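Local coordinates for protein DNA polymerase III subunit beta (Caulobacter crescentus, PDB 5WCE) that probably confers processivity on DNA polymerases by forming a ring-shaped head-to-tail homodimer that encircles DNA and tethers them to it, at residues R145-T150 against E215-M220; T140-R145 against A192-P197; L56-I61 against P209-A214; T226-V231 against R237-A242; L338-Q343 against V370-M375. One frame throughout, in Å; residues are numbered along the deposited sequence. Where two conformers were deposited one is given.

Interaction 1. Residues R145-T150 against E215-M220; sequences RLIDKT and EARRLM
Asp148 and Arg217 form a two-pronged salt bridge between helices 140-148 and 210-220. Arg217 presents the side of its guanidinium: Arg217 NE binds Asp148 OD1 at 2.8 Å and Arg217 NH2 binds Asp148 OD2 at 2.9 Å, both bonds nearly straight. OD2 offers its syn lone pair, while NE meets OD1 on the syn side but out of the carboxylate plane; the two flat groups are twisted 32° apart. One nitrogen to each oxygen fixes the rotation of both groups. A bend at chi2 (59°) turns the arginine chain up to the carboxylate.

The apolar contacts involve Ile147. Its CD1 meets Met220 CE tip to tip at 3.4 Å, a tight carbon pair, and its CG2 lies 4.1 Å from Arg217 CD, beside the aliphatic part of the arginine. A leucine in place of Arg217 would probably leave the Asp148 carboxylate without this mate and freer to turn.

These are the two helices of the central clamp domain, packed side by side. Met220 also touches Leu143 and Ile144 of helix 140-148 and, on the sheet side, Phe240 of strand 235-240, while Leu146 leans on Met194 of strand 188-195.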
# COMPACT_ATOMS: atom_id res chain seq x y z
N ARG A 145 24.74 -2.69 5.65
CA ARG A 145 24.56 -3.17 7.04
C ARG A 145 24.56 -1.97 8.01
O ARG A 145 23.69 -1.88 8.86
CB ARG A 145 25.62 -4.19 7.40
CG ARG A 145 25.61 -4.63 8.86
CD ARG A 145 26.71 -5.62 9.18
NE ARG A 145 26.95 -5.70 10.64
CZ ARG A 145 27.69 -4.84 11.32
NH1 ARG A 145 28.25 -3.76 10.74
NH2 ARG A 145 27.84 -4.99 12.64
N LEU A 146 25.51 -1.05 7.86
CA LEU A 146 25.52 0.13 8.73
C LEU A 146 24.22 0.85 8.77
O LEU A 146 23.74 1.26 9.86
CB LEU A 146 26.68 1.10 8.41
CG LEU A 146 28.13 0.66 8.63
CD1 LEU A 146 29.07 1.82 8.34
CD2 LEU A 146 28.41 0.10 10.02
N ILE A 147 23.62 1.03 7.58
CA ILE A 147 22.37 1.72 7.47
C ILE A 147 21.18 0.87 7.98
O ILE A 147 20.38 1.34 8.82
CB ILE A 147 22.12 2.22 6.01
CG1 ILE A 147 23.13 3.31 5.67
CG2 ILE A 147 20.72 2.74 5.84
CD1 ILE A 147 23.24 3.61 4.17
N ASP A 148 21.07 -0.35 7.48
CA ASP A 148 19.90 -1.18 7.83
C ASP A 148 19.82 -1.52 9.35
O ASP A 148 18.72 -1.61 9.90
CB ASP A 148 19.83 -2.45 7.00
CG ASP A 148 19.43 -2.19 5.52
OD1 ASP A 148 19.15 -1.01 5.16
OD2 ASP A 148 19.47 -3.17 4.73
N LYS A 149 20.96 -1.67 9.99
CA LYS A 149 21.02 -1.88 11.45
C LYS A 149 20.61 -0.69 12.30
O LYS A 149 20.35 -0.86 13.48
CB LYS A 149 22.41 -2.34 11.86
CG LYS A 149 22.88 -3.66 11.27
CD LYS A 149 22.25 -4.85 11.98
CE LYS A 149 22.91 -6.13 11.53
NZ LYS A 149 22.11 -7.29 11.98
N THR A 150 20.59 0.53 11.74
CA THR A 150 20.39 1.75 12.55
C THR A 150 19.29 2.70 12.11
O THR A 150 18.81 3.47 12.91
CB THR A 150 21.68 2.58 12.59
OG1 THR A 150 22.05 2.95 11.25
CG2 THR A 150 22.80 1.77 13.23
N GLU A 215 17.84 7.87 0.33
CA GLU A 215 18.15 7.94 -1.08
C GLU A 215 19.45 7.22 -1.38
O GLU A 215 19.52 6.48 -2.37
CB GLU A 215 18.17 9.39 -1.58
CG GLU A 215 16.80 10.07 -1.53
CD GLU A 215 15.78 9.28 -2.34
OE1 GLU A 215 16.11 9.00 -3.48
OE2 GLU A 215 14.71 8.88 -1.80
N ALA A 216 20.47 7.39 -0.52
CA ALA A 216 21.70 6.61 -0.67
C ALA A 216 21.48 5.10 -0.59
O ALA A 216 22.04 4.31 -1.38
CB ALA A 216 22.79 7.04 0.36
N ARG A 217 20.66 4.70 0.37
CA ARG A 217 20.36 3.30 0.56
C ARG A 217 19.64 2.73 -0.67
O ARG A 217 19.94 1.63 -1.09
CB ARG A 217 19.48 3.13 1.83
CG ARG A 217 19.08 1.67 2.13
CD ARG A 217 20.28 0.76 2.31
NE ARG A 217 19.81 -0.59 2.52
CZ ARG A 217 19.55 -1.48 1.58
NH1 ARG A 217 19.69 -1.17 0.31
NH2 ARG A 217 19.15 -2.71 1.91
N ARG A 218 18.72 3.50 -1.26
CA ARG A 218 18.05 3.09 -2.52
C ARG A 218 19.04 2.85 -3.66
O ARG A 218 19.06 1.81 -4.29
CB ARG A 218 16.99 4.14 -2.90
CG ARG A 218 16.04 3.69 -3.98
CD ARG A 218 15.11 4.78 -4.52
NE ARG A 218 14.60 5.68 -3.47
CZ ARG A 218 13.56 5.47 -2.64
NH1 ARG A 218 12.81 4.36 -2.66
NH2 ARG A 218 13.27 6.42 -1.76
N LEU A 219 19.94 3.82 -3.85
CA LEU A 219 20.98 3.69 -4.86
C LEU A 219 21.95 2.54 -4.62
O LEU A 219 22.48 1.91 -5.57
CB LEU A 219 21.75 5.02 -5.01
CG LEU A 219 20.90 6.15 -5.62
CD1 LEU A 219 21.53 7.54 -5.49
CD2 LEU A 219 20.57 5.93 -7.10
N MET A 220 22.23 2.26 -3.34
CA MET A 220 23.00 1.08 -2.99
C MET A 220 22.41 -0.22 -3.49
O MET A 220 23.17 -1.14 -3.69
CB MET A 220 23.18 0.97 -1.48
CG MET A 220 24.26 1.87 -1.00
SD MET A 220 24.34 1.90 0.79
CE MET A 220 24.60 3.66 1.00

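Interaction 2. Residues T140-R145 against A192-P197; sequences TNELIR and AEMPAP
The guanidinium of Arg145 is the flat group that reaches the strand, and it does so with an edge: the carbonyl oxygen of Glu193 sits near its plane, 2.9 Å from NH1. The oxygen is tilted 16° from that plane, and NH1 in turn stands above the carbonyl plane instead of on a lone pair; the N-H...O angle is 153°, so the bond is not a straight one. NH2 adds a weak, bent hydrogen bond to the same oxygen. With CG anti to the backbone N (chi1 173°) and the chain extended as far as NE, the arginine spans the gap from helix to strand. Its NH2 also makes a salt bridge with Asp367.

One helical turn earlier, Glu142 and Met194 meet through their chains. Met194 bends at chi3 and brings CE to 3.6 Å from Glu142 CB, with SD 3.7 Å from that same CB. Glu142 OE1 curls back to 3.6 Å from Met194 CB, a van der Waals contact of the carboxylate with a methylene.

Helix 140-148 thus rests against strand 188-195, here near the strand's end. Met194 also packs on Leu179 of strand 176-184, and the helix's Leu143 turns instead to Met220 and Val227.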
# COMPACT_ATOMS: atom_id res chain seq x y z
N THR A 140 30.11 -2.24 -0.24
CA THR A 140 28.71 -1.87 -0.38
C THR A 140 27.81 -2.59 0.61
O THR A 140 26.89 -2.00 1.18
CB THR A 140 28.20 -2.13 -1.82
OG1 THR A 140 28.95 -1.34 -2.76
CG2 THR A 140 26.75 -1.79 -1.95
N ASN A 141 28.04 -3.89 0.75
CA ASN A 141 27.27 -4.69 1.71
C ASN A 141 27.51 -4.23 3.14
O ASN A 141 26.56 -4.15 3.91
CB ASN A 141 27.60 -6.17 1.53
CG ASN A 141 26.94 -6.77 0.26
OD1 ASN A 141 25.87 -6.34 -0.21
ND2 ASN A 141 27.57 -7.79 -0.24
N GLU A 142 28.75 -3.89 3.48
CA GLU A 142 29.10 -3.26 4.74
C GLU A 142 28.33 -1.96 4.98
O GLU A 142 27.77 -1.77 6.09
CB GLU A 142 30.59 -3.05 4.86
CG GLU A 142 31.42 -4.34 4.99
CD GLU A 142 31.05 -5.11 6.25
OE1 GLU A 142 31.44 -4.67 7.32
OE2 GLU A 142 30.36 -6.13 6.15
N LEU A 143 28.26 -1.08 3.95
CA LEU A 143 27.55 0.17 4.11
C LEU A 143 26.06 -0.07 4.29
O LEU A 143 25.38 0.59 5.12
CB LEU A 143 27.86 1.11 2.93
CG LEU A 143 27.48 2.56 3.04
CD1 LEU A 143 28.07 3.13 4.32
CD2 LEU A 143 28.04 3.30 1.79
N ILE A 144 25.55 -1.05 3.54
CA ILE A 144 24.15 -1.44 3.63
C ILE A 144 23.85 -1.89 5.09
O ILE A 144 22.86 -1.49 5.63
CB ILE A 144 23.73 -2.51 2.59
CG1 ILE A 144 23.54 -1.85 1.21
CG2 ILE A 144 22.42 -3.22 3.01
CD1 ILE A 144 23.33 -2.87 0.07
N ARG A 145 24.74 -2.69 5.65
CA ARG A 145 24.56 -3.17 7.04
C ARG A 145 24.56 -1.97 8.01
O ARG A 145 23.69 -1.88 8.86
CB ARG A 145 25.62 -4.19 7.40
CG ARG A 145 25.61 -4.63 8.86
CD ARG A 145 26.71 -5.62 9.18
NE ARG A 145 26.95 -5.70 10.64
CZ ARG A 145 27.69 -4.84 11.32
NH1 ARG A 145 28.25 -3.76 10.74
NH2 ARG A 145 27.84 -4.99 12.64
N ALA A 192 25.83 0.76 14.95
CA ALA A 192 26.44 -0.29 14.16
C ALA A 192 27.80 0.16 13.68
O ALA A 192 28.01 1.36 13.41
CB ALA A 192 25.56 -0.70 13.01
N GLU A 193 28.74 -0.77 13.63
CA GLU A 193 30.09 -0.40 13.23
C GLU A 193 30.77 -1.52 12.46
O GLU A 193 30.34 -2.67 12.48
CB GLU A 193 30.89 0.03 14.44
CG GLU A 193 31.25 -1.14 15.38
CD GLU A 193 31.69 -0.74 16.75
OE1 GLU A 193 31.83 0.48 17.00
OE2 GLU A 193 31.91 -1.68 17.58
N MET A 194 31.84 -1.12 11.77
CA MET A 194 32.68 -2.01 10.97
C MET A 194 34.12 -1.57 11.10
O MET A 194 34.37 -0.44 11.51
CB MET A 194 32.28 -1.95 9.51
CG MET A 194 32.46 -0.54 8.86
SD MET A 194 31.93 -0.41 7.14
CE MET A 194 33.31 -1.31 6.44
N PRO A 195 35.09 -2.46 10.76
CA PRO A 195 36.47 -1.99 10.68
C PRO A 195 36.57 -0.83 9.69
O PRO A 195 35.99 -0.90 8.61
CB PRO A 195 37.26 -3.22 10.18
CG PRO A 195 36.38 -4.40 10.46
CD PRO A 195 34.96 -3.89 10.42
N ALA A 196 37.29 0.22 10.06
CA ALA A 196 37.34 1.43 9.23
C ALA A 196 38.04 1.11 7.92
O ALA A 196 39.17 0.63 7.93
CB ALA A 196 38.04 2.56 9.96
N PRO A 197 37.36 1.35 6.77
CA PRO A 197 38.03 1.21 5.48
C PRO A 197 39.29 2.04 5.40
O PRO A 197 39.44 3.04 6.13
CB PRO A 197 37.01 1.74 4.46
CG PRO A 197 35.71 1.72 5.16
CD PRO A 197 35.98 1.85 6.63

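Interaction 3. Residues L56-I61 against P209-A214; sequences LDMEII and PRKTIA
Met58 of strand 58-65 pushes its methyl into the first turn of helix 210-220, and nearly all of the contact lies there. Met58 CE comes within 3.2 Å of Thr212 OG1 and 3.6 Å of Thr212 N, while Met58 SD rests 3.8 Å from Thr212 CA. The methionine and threonine side chains run past each other in opposite senses. Met58 CG lies between the backbone N and the carbonyl carbon (chi1 75°), and a further bend at chi3 (78°) turns the methyl in toward the helix.

From the neighbouring position on the helix, the extended chain of Lys211 lies alongside the same methyl: Met58 CE is 3.6 Å from Lys211 CG and only slightly farther from Lys211 CB and CD. The methyl is therefore held between a threonine hydroxyl and a lysine's aliphatic chain.

The looser, solvent side is at Asp57, which is exposed and turns its CB to the helix, but Asp57 OD2 remains 6.9 Å from Lys211 NZ, too far for a salt bridge. The ammonium goes instead to Asp55 and Glu29, with a hydrogen bond to the carbonyl of Val27.

Thr212 OG1 is hydrogen-bonded to Ser247 on strand 243-248, the neighbour of strand 58-65 in the sheet, so its polar need is met elsewhere. Between these two segments the contact is van der Waals only; the boundary between the N-terminal and central domains is also crossed by backbone bonds of strand 58-65 to strand 243-248 and by the salt bridges of Lys211 to Asp55 and Glu29.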
# COMPACT_ATOMS: atom_id res chain seq x y z
N LEU A 56 17.44 20.83 -2.94
CA LEU A 56 18.27 21.83 -2.26
C LEU A 56 19.15 21.27 -1.13
O LEU A 56 20.26 21.77 -0.95
CB LEU A 56 17.54 23.09 -1.78
CG LEU A 56 16.72 23.89 -2.84
CD1 LEU A 56 15.91 24.97 -2.18
CD2 LEU A 56 17.65 24.44 -3.90
N ASP A 57 18.70 20.27 -0.40
CA ASP A 57 19.55 19.60 0.60
C ASP A 57 20.50 18.61 -0.04
O ASP A 57 21.66 18.47 0.39
CB ASP A 57 18.70 18.89 1.66
CG ASP A 57 17.92 19.88 2.51
OD1 ASP A 57 18.45 20.96 2.87
OD2 ASP A 57 16.75 19.61 2.79
N MET A 58 20.03 17.92 -1.06
CA MET A 58 20.81 16.94 -1.76
C MET A 58 20.56 16.96 -3.26
O MET A 58 19.52 17.48 -3.72
CB MET A 58 20.54 15.57 -1.21
CG MET A 58 19.20 14.98 -1.64
SD MET A 58 18.68 13.54 -0.68
CE MET A 58 18.15 14.53 0.71
N GLU A 59 21.55 16.43 -3.97
CA GLU A 59 21.52 16.39 -5.43
C GLU A 59 21.84 14.98 -5.86
O GLU A 59 22.84 14.41 -5.38
CB GLU A 59 22.56 17.34 -6.02
CG GLU A 59 22.66 17.32 -7.55
CD GLU A 59 23.92 18.02 -8.01
OE1 GLU A 59 23.79 19.13 -8.47
OE2 GLU A 59 25.02 17.47 -7.79
N ILE A 60 21.05 14.43 -6.77
CA ILE A 60 21.41 13.17 -7.38
C ILE A 60 21.77 13.46 -8.82
O ILE A 60 21.02 14.22 -9.49
CB ILE A 60 20.27 12.14 -7.36
CG1 ILE A 60 19.71 11.94 -5.93
CG2 ILE A 60 20.75 10.83 -7.91
CD1 ILE A 60 18.55 10.94 -5.82
N ILE A 61 22.88 12.88 -9.28
CA ILE A 61 23.33 12.99 -10.69
C ILE A 61 23.45 11.59 -11.25
O ILE A 61 23.72 10.61 -10.49
CB ILE A 61 24.65 13.79 -10.83
CG1 ILE A 61 24.51 15.20 -10.22
CG2 ILE A 61 25.07 13.99 -12.29
CD1 ILE A 61 25.71 16.11 -10.41
N PRO A 209 21.60 13.61 6.79
CA PRO A 209 20.13 13.72 6.89
C PRO A 209 19.37 12.43 6.59
O PRO A 209 19.77 11.63 5.74
CB PRO A 209 19.78 14.82 5.85
CG PRO A 209 21.01 15.65 5.80
CD PRO A 209 22.16 14.66 5.92
N ARG A 210 18.24 12.27 7.29
CA ARG A 210 17.40 11.11 7.12
C ARG A 210 17.09 10.81 5.68
O ARG A 210 17.25 9.68 5.23
CB ARG A 210 16.11 11.25 7.96
CG ARG A 210 15.15 10.07 7.87
CD ARG A 210 13.82 10.35 8.57
NE ARG A 210 13.13 11.52 8.00
CZ ARG A 210 13.04 12.76 8.52
NH1 ARG A 210 13.55 13.10 9.71
NH2 ARG A 210 12.38 13.70 7.82
N LYS A 211 16.63 11.82 4.94
CA LYS A 211 16.27 11.60 3.55
C LYS A 211 17.49 11.20 2.72
O LYS A 211 17.39 10.39 1.80
CB LYS A 211 15.54 12.82 2.96
CG LYS A 211 15.18 12.62 1.48
CD LYS A 211 14.42 13.80 0.88
CE LYS A 211 14.26 13.64 -0.63
NZ LYS A 211 13.61 14.87 -1.19
N THR A 212 18.64 11.79 3.01
CA THR A 212 19.88 11.43 2.30
C THR A 212 20.27 9.98 2.47
O THR A 212 20.66 9.32 1.52
CB THR A 212 21.04 12.34 2.79
OG1 THR A 212 20.68 13.75 2.57
CG2 THR A 212 22.36 11.96 2.07
N ILE A 213 20.15 9.49 3.70
CA ILE A 213 20.37 8.06 4.00
C ILE A 213 19.41 7.20 3.17
O ILE A 213 19.82 6.21 2.61
CB ILE A 213 20.27 7.79 5.52
CG1 ILE A 213 21.48 8.40 6.22
CG2 ILE A 213 20.09 6.30 5.81
CD1 ILE A 213 22.82 7.81 5.84
N ALA A 214 18.16 7.61 3.09
CA ALA A 214 17.14 6.84 2.41
C ALA A 214 17.47 6.74 0.92
O ALA A 214 17.46 5.65 0.34
CB ALA A 214 15.78 7.45 2.62

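Interaction 4. Residues T226-V231 against R237-A242; sequences TVDLQV and RFEFGA
Strands 226-231 and 235-240 form an antiparallel beta hairpin in which Asp228-Glu239 and Gln230-Arg237 are hydrogen-bonded pairs, each closed by two backbone bonds, and Leu229-Phe238 between them is a non-hydrogen-bonded pair.

On the polar face, Gln230 and Arg237 lie side by side. Arg237 NH1 donates to Gln230 OE1 at 3.1 Å, nearly along the C=O axis, although the amide and guanidinium planes stand 83° apart. The same NH1 also approaches Glu239 OE2 on its own strand, but that pair is modelled too short for its detail to be trusted. Gln230 NE2 is taken by the carbonyl of Ser133, and Glu239 OE2 is paired with Arg135. A methionine in place of Arg237 would probably leave Gln230 OE1 without this donor and take a positive charge from beside the Glu239 and Asp228 carboxylates, where Asp228 OD2 is 4.1 Å from Glu239 OE1.

The opposite face is apolar. Leu229 CD1 sits over the face of the Phe238 ring, a CH-pi contact 4.2 Å from the centroid and 28° off the normal; CG anti to the backbone N (chi1 177°) sets the leucine beside the ring. Val227 CG1 lies at the edge of that ring, and Val227 CG2 touches Phe240 CD1 at 3.9 Å.

The hairpin lies between strands 136-139 and 243-248 in the eight-stranded sheet that spans the N-terminal and central domains. Helix 210-220 packs on its apolar face, with Thr212 and Ala216 against Phe238, and Leu219 and Met220 against Phe240.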
# COMPACT_ATOMS: atom_id res chain seq x y z
N THR A 226 31.78 -1.79 -4.30
CA THR A 226 32.06 -0.71 -3.39
C THR A 226 31.30 0.55 -3.78
O THR A 226 30.82 0.69 -4.90
CB THR A 226 33.57 -0.39 -3.27
OG1 THR A 226 34.07 0.05 -4.50
CG2 THR A 226 34.38 -1.61 -2.85
N VAL A 227 31.12 1.41 -2.78
CA VAL A 227 30.57 2.76 -2.93
C VAL A 227 31.71 3.68 -2.47
O VAL A 227 32.35 3.43 -1.41
CB VAL A 227 29.33 2.96 -2.04
CG1 VAL A 227 28.87 4.41 -1.97
CG2 VAL A 227 28.23 2.05 -2.52
N ASP A 228 31.98 4.72 -3.27
CA ASP A 228 32.89 5.76 -2.87
C ASP A 228 32.22 6.83 -1.95
O ASP A 228 31.14 7.37 -2.27
CB ASP A 228 33.56 6.38 -4.11
CG ASP A 228 34.70 5.52 -4.65
OD1 ASP A 228 35.02 4.46 -4.07
OD2 ASP A 228 35.34 5.91 -5.61
N LEU A 229 32.87 7.14 -0.82
CA LEU A 229 32.39 8.09 0.13
C LEU A 229 33.38 9.25 0.21
O LEU A 229 34.63 9.07 0.25
CB LEU A 229 32.20 7.43 1.50
CG LEU A 229 31.75 8.29 2.67
CD1 LEU A 229 30.34 8.80 2.48
CD2 LEU A 229 31.80 7.45 3.93
N GLN A 230 32.83 10.46 0.22
CA GLN A 230 33.60 11.65 0.50
C GLN A 230 32.90 12.43 1.57
O GLN A 230 31.66 12.47 1.65
CB GLN A 230 33.81 12.50 -0.75
CG GLN A 230 34.59 11.81 -1.84
CD GLN A 230 34.50 12.56 -3.16
OE1 GLN A 230 33.51 12.45 -3.88
NE2 GLN A 230 35.53 13.31 -3.46
N VAL A 231 33.72 13.06 2.41
CA VAL A 231 33.19 13.77 3.55
C VAL A 231 33.95 15.08 3.77
O VAL A 231 35.14 15.16 3.54
CB VAL A 231 33.32 12.92 4.82
CG1 VAL A 231 32.75 13.66 6.02
CG2 VAL A 231 32.62 11.59 4.66
N ARG A 237 29.30 12.96 0.05
CA ARG A 237 29.07 12.50 -1.33
C ARG A 237 29.25 10.99 -1.41
O ARG A 237 30.25 10.42 -0.96
CB ARG A 237 29.98 13.21 -2.30
CG ARG A 237 29.71 12.94 -3.79
CD ARG A 237 30.46 13.94 -4.63
NE ARG A 237 30.20 13.74 -6.03
CZ ARG A 237 30.77 12.83 -6.80
NH1 ARG A 237 31.74 12.04 -6.33
NH2 ARG A 237 30.44 12.79 -8.10
N PHE A 238 28.26 10.34 -2.00
CA PHE A 238 28.29 8.91 -2.27
C PHE A 238 28.36 8.79 -3.79
O PHE A 238 27.50 9.34 -4.50
CB PHE A 238 27.04 8.24 -1.81
CG PHE A 238 26.74 8.38 -0.36
CD1 PHE A 238 27.13 7.38 0.54
CD2 PHE A 238 25.94 9.45 0.11
CE1 PHE A 238 26.83 7.49 1.88
CE2 PHE A 238 25.64 9.54 1.46
CZ PHE A 238 26.08 8.55 2.33
N GLU A 239 29.34 8.06 -4.28
CA GLU A 239 29.40 7.70 -5.70
C GLU A 239 29.15 6.19 -5.93
O GLU A 239 29.83 5.33 -5.32
CB GLU A 239 30.78 8.04 -6.21
CG GLU A 239 30.86 8.92 -7.41
CD GLU A 239 32.30 9.12 -7.79
OE1 GLU A 239 32.98 8.14 -8.18
OE2 GLU A 239 32.78 10.25 -7.62
N PHE A 240 28.21 5.90 -6.86
CA PHE A 240 27.75 4.53 -7.18
C PHE A 240 27.94 4.35 -8.69
O PHE A 240 26.92 4.41 -9.46
CB PHE A 240 26.26 4.38 -6.92
CG PHE A 240 25.76 5.00 -5.63
CD1 PHE A 240 25.65 4.20 -4.46
CD2 PHE A 240 25.30 6.31 -5.58
CE1 PHE A 240 25.13 4.72 -3.31
CE2 PHE A 240 24.81 6.84 -4.41
CZ PHE A 240 24.74 6.05 -3.26
N GLY A 241 29.17 4.26 -9.15
CA GLY A 241 29.47 4.24 -10.59
C GLY A 241 29.04 5.50 -11.33
O GLY A 241 29.54 6.57 -11.05
N ALA A 242 28.05 5.40 -12.20
CA ALA A 242 27.59 6.56 -12.96
C ALA A 242 26.73 7.53 -12.13
O ALA A 242 26.62 8.72 -12.44
CB ALA A 242 26.83 6.08 -14.21
O HOH W 1 31.56 3.29 -7.11
O HOH W 2 32.24 9.82 -3.41

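Interaction 5. Residues L338-Q343 against V370-M375; sequences LDVCGQ and VKYVLM
Tyr372 packs against segment 338-343 of helix 334-343, its CB touching both methyls of Val340 and its hydroxyl end against Gln343. Val340 CG2 is 3.9 Å from Tyr372 CB, and Val340 CG1 is just as near to that carbon before passing on to the start of the ring. The two side chains run past each other in opposite directions. Val340 CG2 bridges onward to Leu374 CD2 at 3.9 Å, so the valine fits between two strand residues that point to the same side of the sheet.

The other end of the ring belongs to Gln343. Gln343 CB lies 3.3 Å from Tyr372 OH and 3.7 Å from Tyr372 CZ, and Gln343 CG 3.6 Å from that hydroxyl. The glutamine chain crosses the tyrosine at about a right angle, with the amide plane 42° from the ring; a bend at chi2 (-62°) keeps it folded close to the phenol.

This is the helix-on-sheet packing of the clamp fold, in the C-terminal domain: segment 338-343 of the helix runs at 168° to strand 370-374, the axes coming within 9.7 Å. The strand pairs with 188-195 of the central domain on one side and 360-364 on the other.

Tyr372 OH finds its polar partner across the domain boundary, in a hydrogen bond with the backbone oxygen of Lys149, whose NZ makes a weak hydrogen bond to Gln343 O. Phe152 touches both Tyr372 and Gln343.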
# COMPACT_ATOMS: atom_id res chain seq x y z
N LEU A 338 10.09 -4.23 19.78
CA LEU A 338 9.98 -5.06 18.55
C LEU A 338 10.96 -4.63 17.50
O LEU A 338 11.51 -5.47 16.81
CB LEU A 338 8.55 -5.06 18.03
CG LEU A 338 7.60 -5.83 18.92
CD1 LEU A 338 6.19 -5.54 18.47
CD2 LEU A 338 7.92 -7.33 18.91
N ASP A 339 11.22 -3.34 17.39
CA ASP A 339 12.24 -2.84 16.44
C ASP A 339 13.61 -3.43 16.70
O ASP A 339 14.32 -3.91 15.80
CB ASP A 339 12.30 -1.31 16.48
CG ASP A 339 11.15 -0.62 15.75
OD1 ASP A 339 10.37 -1.26 15.00
OD2 ASP A 339 10.98 0.57 16.04
N VAL A 340 13.99 -3.46 17.98
CA VAL A 340 15.24 -4.10 18.36
C VAL A 340 15.24 -5.58 18.09
O VAL A 340 16.21 -6.09 17.50
CB VAL A 340 15.57 -3.80 19.86
CG1 VAL A 340 16.80 -4.62 20.27
CG2 VAL A 340 15.83 -2.34 20.02
N CYS A 341 14.20 -6.32 18.50
CA CYS A 341 14.15 -7.74 18.23
C CYS A 341 14.24 -8.01 16.71
O CYS A 341 14.83 -9.00 16.28
CB CYS A 341 12.88 -8.38 18.79
SG CYS A 341 12.82 -8.35 20.60
N GLY A 342 13.68 -7.12 15.90
CA GLY A 342 13.77 -7.19 14.42
C GLY A 342 15.16 -7.06 13.83
O GLY A 342 15.37 -7.44 12.71
N GLN A 343 16.12 -6.52 14.58
CA GLN A 343 17.50 -6.38 14.14
C GLN A 343 18.39 -7.52 14.54
O GLN A 343 19.43 -7.70 13.96
CB GLN A 343 18.11 -5.07 14.67
CG GLN A 343 17.44 -3.84 14.11
CD GLN A 343 17.59 -3.76 12.60
OE1 GLN A 343 18.60 -4.20 12.03
NE2 GLN A 343 16.55 -3.27 11.94
N VAL A 370 27.03 -4.37 16.75
CA VAL A 370 25.85 -3.55 16.98
C VAL A 370 25.55 -3.41 18.49
O VAL A 370 26.00 -4.26 19.29
CB VAL A 370 24.62 -4.08 16.25
CG1 VAL A 370 24.92 -4.20 14.77
CG2 VAL A 370 24.21 -5.46 16.78
N LYS A 371 24.95 -2.30 18.86
CA LYS A 371 24.40 -2.09 20.21
C LYS A 371 23.06 -1.41 20.06
O LYS A 371 22.91 -0.45 19.27
CB LYS A 371 25.36 -1.24 21.09
CG LYS A 371 26.67 -1.93 21.40
CD LYS A 371 27.57 -1.04 22.27
CE LYS A 371 28.95 -1.64 22.59
NZ LYS A 371 29.96 -1.36 21.54
N TYR A 372 22.08 -1.84 20.87
CA TYR A 372 20.80 -1.13 20.96
C TYR A 372 20.53 -0.69 22.42
O TYR A 372 20.89 -1.39 23.38
CB TYR A 372 19.66 -1.96 20.44
CG TYR A 372 19.92 -2.33 19.01
CD1 TYR A 372 19.67 -1.42 17.99
CD2 TYR A 372 20.49 -3.55 18.70
CE1 TYR A 372 19.98 -1.75 16.67
CE2 TYR A 372 20.84 -3.85 17.38
CZ TYR A 372 20.56 -2.92 16.39
OH TYR A 372 20.86 -3.20 15.05
N VAL A 373 19.96 0.48 22.54
CA VAL A 373 19.61 1.06 23.82
C VAL A 373 18.09 1.36 23.77
O VAL A 373 17.57 2.01 22.81
CB VAL A 373 20.39 2.33 24.18
CG1 VAL A 373 20.08 2.75 25.61
CG2 VAL A 373 21.90 2.11 24.07
N LEU A 374 17.40 0.85 24.79
CA LEU A 374 15.99 1.14 25.06
C LEU A 374 15.87 1.93 26.35
O LEU A 374 16.53 1.59 27.33
CB LEU A 374 15.18 -0.14 25.22
CG LEU A 374 15.09 -0.99 23.95
CD1 LEU A 374 14.65 -2.42 24.29
CD2 LEU A 374 14.20 -0.32 22.94
N MET A 375 15.02 2.96 26.28
CA MET A 375 14.78 3.82 27.41
C MET A 375 13.47 3.37 28.08
O MET A 375 12.46 3.20 27.43
CB MET A 375 14.72 5.26 26.96
CG MET A 375 15.98 5.67 26.17
SD MET A 375 17.49 5.46 27.14
CE MET A 375 17.11 6.70 28.37

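In the fold
From the N terminus, strand 58-65 comes first and meets helix 210-220 in interaction 3, closing the longest loop, about 150 residues, and tying the N-terminal domain to the central one. Nested inside that loop is interaction 2, joining helix 140-148 to strand 188-195. Interaction 1 crosses both, pairing the helix of interaction 2 with that of interaction 3. Interaction 4, a short hairpin closed just after helix 210-220, lies in the same sheet as strand 58-65 and meets interaction 1 through Phe240. Interaction 5 closes last, in the C-terminal domain; its strand neighbours 188-195, and it touches interaction 1 across the domain boundary.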